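Topoisomerase I-like protein (Leishmania donovani, PDB 2B9S) probably relaxes supercoiled DNA by nicking and resealing one strand, as the DNA-bound large subunit of a heterodimeric type IB topoisomerase. Local coordinates at residues 39-44 / 105-110; 319-324 / 342-347. All coordinates share one frame; numbering follows the deposited sequence.

Two separate regions of one chain illustrate how a helix is seated against an extended segment. Interaction 1 comes first along the chain and is complete before interaction 2 begins. It joins the approach to strand 43-45 with the start of helix 105-119, in the DNA binding fragment. Interaction 2 sets strand 320-326 against helix 341-351 in the catalytic core, which also supplies the vanadate-binding residues Arg290, Lys328, Arg386 and His429. Their centres are about 57 Å apart, their nearest atoms about 34 Å, and they share no helix, strand or sheet. Each comes no nearer than about 14 Å to the bound nucleic acid, so neither touches the DNA directly.

Interaction 1. Residues 39-44 / 105-110; sequences HGIPIF and EPIYQW
His39 and Trp110 meet ring against ring at one end of this contact, and their tilt shows how two aromatic groups can pack closely without forming a regular stack. The ring planes are 46° apart, with 4.4 Å between the centroid of the imidazole and that of the six-membered indole ring. His39 lays CB and CD2 over one indole face, CD2 lying toward the rim and CB 3.7 Å from Trp110 CE2. Its CG is placed between the backbone N and the carbonyl carbon (chi1 44°). The ND1 side of the imidazole faces its own loop and accepts the backbone N-H of Ile41, 3.0 Å from Ile41 N to His39 ND1, with the donor almost exactly in the ring plane. That bond, together with a hydrogen bond between NE2 and Thr61 OG1, limits rotation of the imidazole.

Ile41 divides its two branches between different partners. CG1 approaches Trp110 CD1 at 4.0 Å, whereas CG2, anti to the backbone N, reaches Pro106 CB at 3.5 Å. Ile107 continues the apolar seam: its CG1 lies near His39 CE1, the two side chains crossing at about a right angle, and its CD1 extends to Ile43 CG2 at 3.6 Å. At the far end Pro106 CG touches the edge of the Phe44 ring, 4.0 Å from Phe44 CE1.

The first turn of helix 105-119 is thus laid against the loop leading into strand 43-45 and the strand's first residues. This is the middle strand of a small antiparallel sheet, between 48-50 and 102-103. Helix 54-64 borders the contact as well: its Glu57 accepts the backbone N-H groups of His39 and Gly40, while Thr61 and Ala64 pack on Ile107.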
ATOM      1  N   HIS D  39      30.650 -14.550   5.352  1.00 28.26           N
ATOM      2  CA  HIS D  39      31.706 -13.974   6.178  1.00 27.03           C
ATOM      3  C   HIS D  39      32.456 -15.065   6.949  1.00 27.64           C
ATOM      4  O   HIS D  39      33.514 -14.812   7.509  1.00 29.32           O
ATOM      5  CB  HIS D  39      31.118 -12.933   7.142  1.00 24.43           C
ATOM      6  CG  HIS D  39      29.847 -13.371   7.807  1.00 22.30           C
ATOM      7  ND1 HIS D  39      29.790 -14.444   8.666  1.00 22.27           N
ATOM      8  CD2 HIS D  39      28.584 -12.882   7.739  1.00 20.39           C
ATOM      9  CE1 HIS D  39      28.547 -14.608   9.089  1.00 21.09           C
ATOM     10  NE2 HIS D  39      27.798 -13.672   8.541  1.00 18.52           N
ATOM     11  N   GLY D  40      31.882 -16.268   6.993  1.00 29.36           N
ATOM     12  CA  GLY D  40      32.466 -17.388   7.735  1.00 27.27           C
ATOM     13  C   GLY D  40      32.549 -17.251   9.254  1.00 26.08           C
ATOM     14  O   GLY D  40      33.278 -18.004   9.902  1.00 23.98           O
ATOM     15  N   ILE D  41      31.835 -16.283   9.826  1.00 25.05           N
ATOM     16  CA  ILE D  41      31.721 -16.166  11.290  1.00 24.57           C
ATOM     17  C   ILE D  41      30.780 -17.251  11.852  1.00 23.33           C
ATOM     18  O   ILE D  41      29.636 -17.355  11.435  1.00 24.07           O
ATOM     19  CB  ILE D  41      31.265 -14.733  11.747  1.00 25.91           C
ATOM     20  CG1 ILE D  41      32.133 -13.624  11.132  1.00 25.01           C
ATOM     21  CG2 ILE D  41      31.287 -14.594  13.288  1.00 23.33           C
ATOM     22  CD1 ILE D  41      33.646 -13.752  11.407  1.00 27.37           C
ATOM     23  N   PRO D  42      31.236 -18.048  12.803  1.00 25.52           N
ATOM     24  CA  PRO D  42      30.356 -19.047  13.411  1.00 25.93           C
ATOM     25  C   PRO D  42      29.325 -18.468  14.382  1.00 26.56           C
ATOM     26  O   PRO D  42      29.449 -17.343  14.823  1.00 25.04           O
ATOM     27  CB  PRO D  42      31.327 -19.943  14.153  1.00 25.09           C
ATOM     28  CG  PRO D  42      32.402 -19.048  14.537  1.00 27.08           C
ATOM     29  CD  PRO D  42      32.544 -18.022  13.465  1.00 25.56           C
ATOM     30  N   ILE D  43      28.313 -19.258  14.710  1.00 26.85           N
ATOM     31  CA  ILE D  43      27.605 -19.105  15.966  1.00 27.81           C
ATOM     32  C   ILE D  43      27.997 -20.157  16.991  1.00 28.52           C
ATOM     33  O   ILE D  43      28.740 -21.069  16.700  1.00 28.06           O
ATOM     34  CB  ILE D  43      26.081 -19.079  15.759  1.00 27.77           C
ATOM     35  CG1 ILE D  43      25.540 -20.455  15.404  1.00 28.02           C
ATOM     36  CG2 ILE D  43      25.686 -18.055  14.757  1.00 27.83           C
ATOM     37  CD1 ILE D  43      24.235 -20.765  16.034  1.00 30.58           C
ATOM     38  N   PHE D  44      27.496 -20.003  18.203  1.00 28.09           N
ATOM     39  CA  PHE D  44      27.709 -20.988  19.237  1.00 26.22           C
ATOM     40  C   PHE D  44      26.388 -21.591  19.676  1.00 27.68           C
ATOM     41  O   PHE D  44      25.495 -20.886  20.083  1.00 30.75           O
ATOM     42  CB  PHE D  44      28.467 -20.374  20.412  1.00 25.15           C
ATOM     43  CG  PHE D  44      29.922 -20.116  20.137  1.00 23.62           C
ATOM     44  CD1 PHE D  44      30.318 -19.042  19.384  1.00 23.16           C
ATOM     45  CD2 PHE D  44      30.890 -20.953  20.633  1.00 24.03           C
ATOM     46  CE1 PHE D  44      31.631 -18.823  19.132  1.00 24.18           C
ATOM     47  CE2 PHE D  44      32.204 -20.727  20.380  1.00 22.61           C
ATOM     48  CZ  PHE D  44      32.576 -19.665  19.631  1.00 24.02           C
ATOM     49  N   GLU D 105      25.988 -13.838  18.861  1.00 28.62           N
ATOM     50  CA  GLU D 105      26.803 -12.668  19.200  1.00 28.23           C
ATOM     51  C   GLU D 105      28.019 -12.401  18.276  1.00 27.73           C
ATOM     52  O   GLU D 105      28.260 -11.241  17.897  1.00 28.21           O
ATOM     53  CB  GLU D 105      27.191 -12.709  20.692  1.00 29.50           C
ATOM     54  CG  GLU D 105      27.655 -11.374  21.274  1.00 31.36           C
ATOM     55  CD  GLU D 105      26.624 -10.214  21.117  1.00 34.63           C
ATOM     56  OE1 GLU D 105      25.415 -10.437  20.852  1.00 34.24           O
ATOM     57  OE2 GLU D 105      27.043  -9.055  21.274  1.00 35.71           O
ATOM     58  N   PRO D 106      28.797 -13.453  17.911  1.00 27.17           N
ATOM     59  CA  PRO D 106      29.889 -13.169  16.956  1.00 25.50           C
ATOM     60  C   PRO D 106      29.389 -12.544  15.631  1.00 24.99           C
ATOM     61  O   PRO D 106      30.026 -11.637  15.096  1.00 25.59           O
ATOM     62  CB  PRO D 106      30.528 -14.552  16.726  1.00 25.39           C
ATOM     63  CG  PRO D 106      30.152 -15.360  17.936  1.00 25.62           C
ATOM     64  CD  PRO D 106      28.785 -14.876  18.322  1.00 25.81           C
ATOM     65  N   ILE D 107      28.253 -13.006  15.107  1.00 26.09           N
ATOM     66  CA  ILE D 107      27.733 -12.421  13.880  1.00 25.16           C
ATOM     67  C   ILE D 107      27.211 -10.999  14.118  1.00 27.47           C
ATOM     68  O   ILE D 107      27.485 -10.099  13.320  1.00 28.25           O
ATOM     69  CB  ILE D 107      26.651 -13.282  13.216  1.00 24.34           C
ATOM     70  CG1 ILE D 107      27.252 -14.625  12.754  1.00 23.81           C
ATOM     71  CG2 ILE D 107      25.971 -12.465  12.091  1.00 22.74           C
ATOM     72  CD1 ILE D 107      26.224 -15.628  12.215  1.00 21.69           C
ATOM     73  N   TYR D 108      26.462 -10.795  15.205  1.00 27.75           N
ATOM     74  CA  TYR D 108      26.024  -9.446  15.573  1.00 28.49           C
ATOM     75  C   TYR D 108      27.180  -8.463  15.639  1.00 28.20           C
ATOM     76  O   TYR D 108      27.109  -7.367  15.095  1.00 29.39           O
ATOM     77  CB  TYR D 108      25.310  -9.437  16.923  1.00 29.65           C
ATOM     78  CG  TYR D 108      24.770  -8.063  17.268  1.00 30.84           C
ATOM     79  CD1 TYR D 108      25.235  -7.366  18.376  1.00 31.16           C
ATOM     80  CD2 TYR D 108      23.800  -7.456  16.464  1.00 31.54           C
ATOM     81  CE1 TYR D 108      24.731  -6.110  18.692  1.00 31.35           C
ATOM     82  CE2 TYR D 108      23.295  -6.206  16.757  1.00 31.39           C
ATOM     83  CZ  TYR D 108      23.759  -5.534  17.881  1.00 32.29           C
ATOM     84  OH  TYR D 108      23.258  -4.273  18.179  1.00 31.66           O
ATOM     85  N   GLN D 109      28.232  -8.851  16.353  1.00 29.01           N
ATOM     86  CA  GLN D 109      29.421  -8.012  16.491  1.00 29.13           C
ATOM     87  C   GLN D 109      30.102  -7.743  15.157  1.00 29.29           C
ATOM     88  O   GLN D 109      30.508  -6.612  14.901  1.00 31.62           O
ATOM     89  CB  GLN D 109      30.386  -8.622  17.511  1.00 30.14           C
ATOM     90  CG  GLN D 109      29.807  -8.653  18.938  1.00 30.77           C
ATOM     91  CD  GLN D 109      29.426  -7.270  19.439  1.00 32.17           C
ATOM     92  OE1 GLN D 109      30.034  -6.263  19.056  1.00 31.39           O
ATOM     93  NE2 GLN D 109      28.415  -7.213  20.293  1.00 32.96           N
ATOM     94  N   TRP D 110      30.205  -8.770  14.304  1.00 29.88           N
ATOM     95  CA  TRP D 110      30.660  -8.599  12.905  1.00 31.36           C
ATOM     96  C   TRP D 110      29.849  -7.512  12.199  1.00 30.73           C
ATOM     97  O   TRP D 110      30.405  -6.629  11.566  1.00 33.00           O
ATOM     98  CB  TRP D 110      30.556  -9.925  12.132  1.00 33.16           C
ATOM     99  CG  TRP D 110      30.807  -9.794  10.643  1.00 34.65           C
ATOM    100  CD1 TRP D 110      32.031  -9.809  10.007  1.00 35.08           C
ATOM    101  CD2 TRP D 110      29.825  -9.614   9.606  1.00 34.35           C
ATOM    102  NE1 TRP D 110      31.863  -9.662   8.653  1.00 35.75           N
ATOM    103  CE2 TRP D 110      30.526  -9.536   8.374  1.00 34.67           C
ATOM    104  CE3 TRP D 110      28.425  -9.517   9.597  1.00 33.90           C
ATOM    105  CZ2 TRP D 110      29.876  -9.368   7.141  1.00 33.83           C
ATOM    106  CZ3 TRP D 110      27.779  -9.349   8.373  1.00 34.98           C
ATOM    107  CH2 TRP D 110      28.513  -9.262   7.156  1.00 33.57           C
TER

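Interaction 2. Residues 319-324 / 342-347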
ATOM      1  N   ASN D 319     -27.806   8.011  20.977  1.00 48.01           N
ATOM      2  CA  ASN D 319     -27.620   7.631  19.565  1.00 46.78           C
ATOM      3  C   ASN D 319     -26.161   7.650  19.116  1.00 43.92           C
ATOM      4  O   ASN D 319     -25.855   7.812  17.943  1.00 44.90           O
ATOM      5  CB  ASN D 319     -28.487   8.483  18.631  1.00 48.49           C
ATOM      6  CG  ASN D 319     -29.951   8.159  18.753  1.00 49.98           C
ATOM      7  OD1 ASN D 319     -30.322   7.049  19.154  1.00 50.97           O
ATOM      8  ND2 ASN D 319     -30.799   9.122  18.415  1.00 49.58           N
ATOM      9  N   ILE D 320     -25.274   7.462  20.077  1.00 42.04           N
ATOM     10  CA  ILE D 320     -23.849   7.489  19.847  1.00 40.91           C
ATOM     11  C   ILE D 320     -23.303   6.043  19.739  1.00 39.25           C
ATOM     12  O   ILE D 320     -23.576   5.191  20.595  1.00 36.68           O
ATOM     13  CB  ILE D 320     -23.154   8.366  20.923  1.00 41.48           C
ATOM     14  CG1 ILE D 320     -23.430   9.841  20.616  1.00 42.60           C
ATOM     15  CG2 ILE D 320     -21.645   8.118  20.979  1.00 43.30           C
ATOM     16  CD1 ILE D 320     -23.243  10.776  21.788  1.00 45.17           C
ATOM     17  N   VAL D 321     -22.596   5.775  18.639  1.00 37.39           N
ATOM     18  CA  VAL D 321     -21.861   4.528  18.460  1.00 35.07           C
ATOM     19  C   VAL D 321     -20.382   4.797  18.683  1.00 33.13           C
ATOM     20  O   VAL D 321     -19.810   5.675  18.060  1.00 32.39           O
ATOM     21  CB  VAL D 321     -22.078   3.899  17.074  1.00 35.98           C
ATOM     22  CG1 VAL D 321     -21.599   2.436  17.065  1.00 36.81           C
ATOM     23  CG2 VAL D 321     -23.533   3.943  16.687  1.00 36.85           C
ATOM     24  N   ARG D 322     -19.792   4.066  19.622  1.00 32.98           N
ATOM     25  CA  ARG D 322     -18.350   4.011  19.812  1.00 32.82           C
ATOM     26  C   ARG D 322     -17.731   2.853  18.998  1.00 32.86           C
ATOM     27  O   ARG D 322     -17.935   1.669  19.326  1.00 32.15           O
ATOM     28  CB  ARG D 322     -18.024   3.820  21.285  1.00 32.10           C
ATOM     29  CG  ARG D 322     -16.549   3.803  21.578  1.00 32.59           C
ATOM     30  CD  ARG D 322     -16.292   3.999  23.048  1.00 35.08           C
ATOM     31  NE  ARG D 322     -16.644   5.352  23.483  1.00 37.91           N
ATOM     32  CZ  ARG D 322     -16.739   5.749  24.757  1.00 39.73           C
ATOM     33  NH1 ARG D 322     -16.515   4.903  25.755  1.00 37.62           N
ATOM     34  NH2 ARG D 322     -17.074   7.006  25.033  1.00 39.32           N
ATOM     35  N   PHE D 323     -16.981   3.220  17.955  1.00 31.59           N
ATOM     36  CA  PHE D 323     -16.166   2.299  17.141  1.00 31.81           C
ATOM     37  C   PHE D 323     -14.776   2.101  17.764  1.00 31.20           C
ATOM     38  O   PHE D 323     -14.129   3.067  18.155  1.00 32.11           O
ATOM     39  CB  PHE D 323     -15.973   2.878  15.733  1.00 30.97           C
ATOM     40  CG  PHE D 323     -17.226   2.900  14.895  1.00 31.41           C
ATOM     41  CD1 PHE D 323     -17.464   1.902  13.959  1.00 30.23           C
ATOM     42  CD2 PHE D 323     -18.157   3.928  15.031  1.00 31.34           C
ATOM     43  CE1 PHE D 323     -18.608   1.914  13.174  1.00 30.34           C
ATOM     44  CE2 PHE D 323     -19.301   3.945  14.259  1.00 30.48           C
ATOM     45  CZ  PHE D 323     -19.533   2.936  13.332  1.00 31.68           C
ATOM     46  N   ASP D 324     -14.309   0.862  17.855  1.00 31.07           N
ATOM     47  CA  ASP D 324     -12.910   0.609  18.245  1.00 30.24           C
ATOM     48  C   ASP D 324     -12.395  -0.661  17.577  1.00 28.43           C
ATOM     49  O   ASP D 324     -12.777  -1.782  17.940  1.00 28.02           O
ATOM     50  CB  ASP D 324     -12.764   0.535  19.766  1.00 31.72           C
ATOM     51  CG  ASP D 324     -11.310   0.458  20.229  1.00 33.49           C
ATOM     52  OD1 ASP D 324     -10.363   0.462  19.399  1.00 34.13           O
ATOM     53  OD2 ASP D 324     -11.119   0.387  21.456  1.00 35.29           O
ATOM     54  N   GLU D 342     -32.592   5.839  13.249  1.00 41.03           N
ATOM     55  CA  GLU D 342     -32.983   4.672  12.472  1.00 39.70           C
ATOM     56  C   GLU D 342     -31.816   3.700  12.244  1.00 39.98           C
ATOM     57  O   GLU D 342     -32.048   2.501  12.084  1.00 39.58           O
ATOM     58  CB  GLU D 342     -33.596   5.093  11.138  1.00 40.76           C
ATOM     59  N   VAL D 343     -30.584   4.224  12.223  1.00 37.85           N
ATOM     60  CA  VAL D 343     -29.376   3.413  12.060  1.00 36.52           C
ATOM     61  C   VAL D 343     -28.997   2.818  13.408  1.00 36.62           C
ATOM     62  O   VAL D 343     -28.603   1.650  13.493  1.00 36.95           O
ATOM     63  CB  VAL D 343     -28.193   4.231  11.437  1.00 36.20           C
ATOM     64  CG1 VAL D 343     -26.824   3.593  11.718  1.00 33.65           C
ATOM     65  CG2 VAL D 343     -28.408   4.416   9.939  1.00 33.88           C
ATOM     66  N   TYR D 344     -29.135   3.622  14.458  1.00 35.47           N
ATOM     67  CA  TYR D 344     -28.842   3.172  15.812  1.00 34.47           C
ATOM     68  C   TYR D 344     -29.742   2.009  16.238  1.00 34.22           C
ATOM     69  O   TYR D 344     -29.256   1.057  16.857  1.00 36.76           O
ATOM     70  CB  TYR D 344     -28.920   4.340  16.797  1.00 32.76           C
ATOM     71  CG  TYR D 344     -28.535   3.988  18.225  1.00 31.50           C
ATOM     72  CD1 TYR D 344     -29.457   3.358  19.079  1.00 30.66           C
ATOM     73  CD2 TYR D 344     -27.265   4.295  18.726  1.00 29.47           C
ATOM     74  CE1 TYR D 344     -29.123   3.032  20.392  1.00 30.82           C
ATOM     75  CE2 TYR D 344     -26.921   3.983  20.039  1.00 31.40           C
ATOM     76  CZ  TYR D 344     -27.863   3.346  20.863  1.00 31.70           C
ATOM     77  OH  TYR D 344     -27.551   3.018  22.158  1.00 32.88           O
ATOM     78  N   ALA D 345     -31.029   2.078  15.884  1.00 32.72           N
ATOM     79  CA  ALA D 345     -31.996   1.008  16.147  1.00 33.36           C
ATOM     80  C   ALA D 345     -31.741  -0.280  15.343  1.00 33.57           C
ATOM     81  O   ALA D 345     -31.929  -1.392  15.854  1.00 35.14           O
ATOM     82  CB  ALA D 345     -33.401   1.509  15.886  1.00 33.57           C
ATOM     83  N   LEU D 346     -31.372  -0.115  14.072  1.00 33.39           N
ATOM     84  CA  LEU D 346     -30.920  -1.205  13.207  1.00 30.85           C
ATOM     85  C   LEU D 346     -29.690  -1.928  13.790  1.00 31.47           C
ATOM     86  O   LEU D 346     -29.658  -3.145  13.818  1.00 32.75           O
ATOM     87  CB  LEU D 346     -30.616  -0.670  11.809  1.00 28.78           C
ATOM     88  CG  LEU D 346     -31.783  -0.460  10.835  1.00 27.09           C
ATOM     89  CD1 LEU D 346     -31.338   0.223   9.546  1.00 25.74           C
ATOM     90  CD2 LEU D 346     -32.503  -1.758  10.522  1.00 27.68           C
ATOM     91  N   LEU D 347     -28.709  -1.168  14.278  1.00 30.18           N
ATOM     92  CA  LEU D 347     -27.537  -1.703  14.961  1.00 29.71           C
ATOM     93  C   LEU D 347     -27.857  -2.514  16.227  1.00 32.25           C
ATOM     94  O   LEU D 347     -27.136  -3.470  16.544  1.00 32.72           O
ATOM     95  CB  LEU D 347     -26.552  -0.572  15.301  1.00 27.21           C
ATOM     96  CG  LEU D 347     -25.786   0.076  14.136  1.00 27.10           C
ATOM     97  CD1 LEU D 347     -24.902   1.234  14.623  1.00 23.62           C
ATOM     98  CD2 LEU D 347     -24.968  -0.968  13.329  1.00 23.20           C
TER
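Strand 320-324 and helix 342-347 run with their N-to-C directions 58° apart, and their axes approach to 9.7 Å. The backbones come closest just before the strand, where the CA atoms of Asn319 and Tyr344 are 6.0 Å apart. Tyr344 carries most of the contact. Its CG is anti to the backbone N (chi1 -176°), and the ring meets Asn319 and Ile320. Asn319 OD1 sits over one face, offset toward the rim and 3.7 Å from Tyr344 CG, with the amide plane turned 54° from the ring. Asn319 CA is closer still, 3.5 Å from Tyr344 CD2, while the carbonyl O of Ile320 meets the ring edge in its plane, 3.6 Å from Tyr344 CE2. The tyrosine hydroxyl makes a weak hydrogen bond to Met316 O. One helical turn further on, Leu347 CD1 packs against Val321 CG2 at 3.7 Å. Ile313 of the adjoining strand 313-315 touches both Val321 and Leu347, and Phe283 of helix 272-287 covers Leu347 too. The contact therefore grades from polar groups around an aromatic ring to buried aliphatic packing. It is chiefly van der Waals in nature, with the edge approach of Ile320 O probably favourable toward the partly positive ring hydrogens.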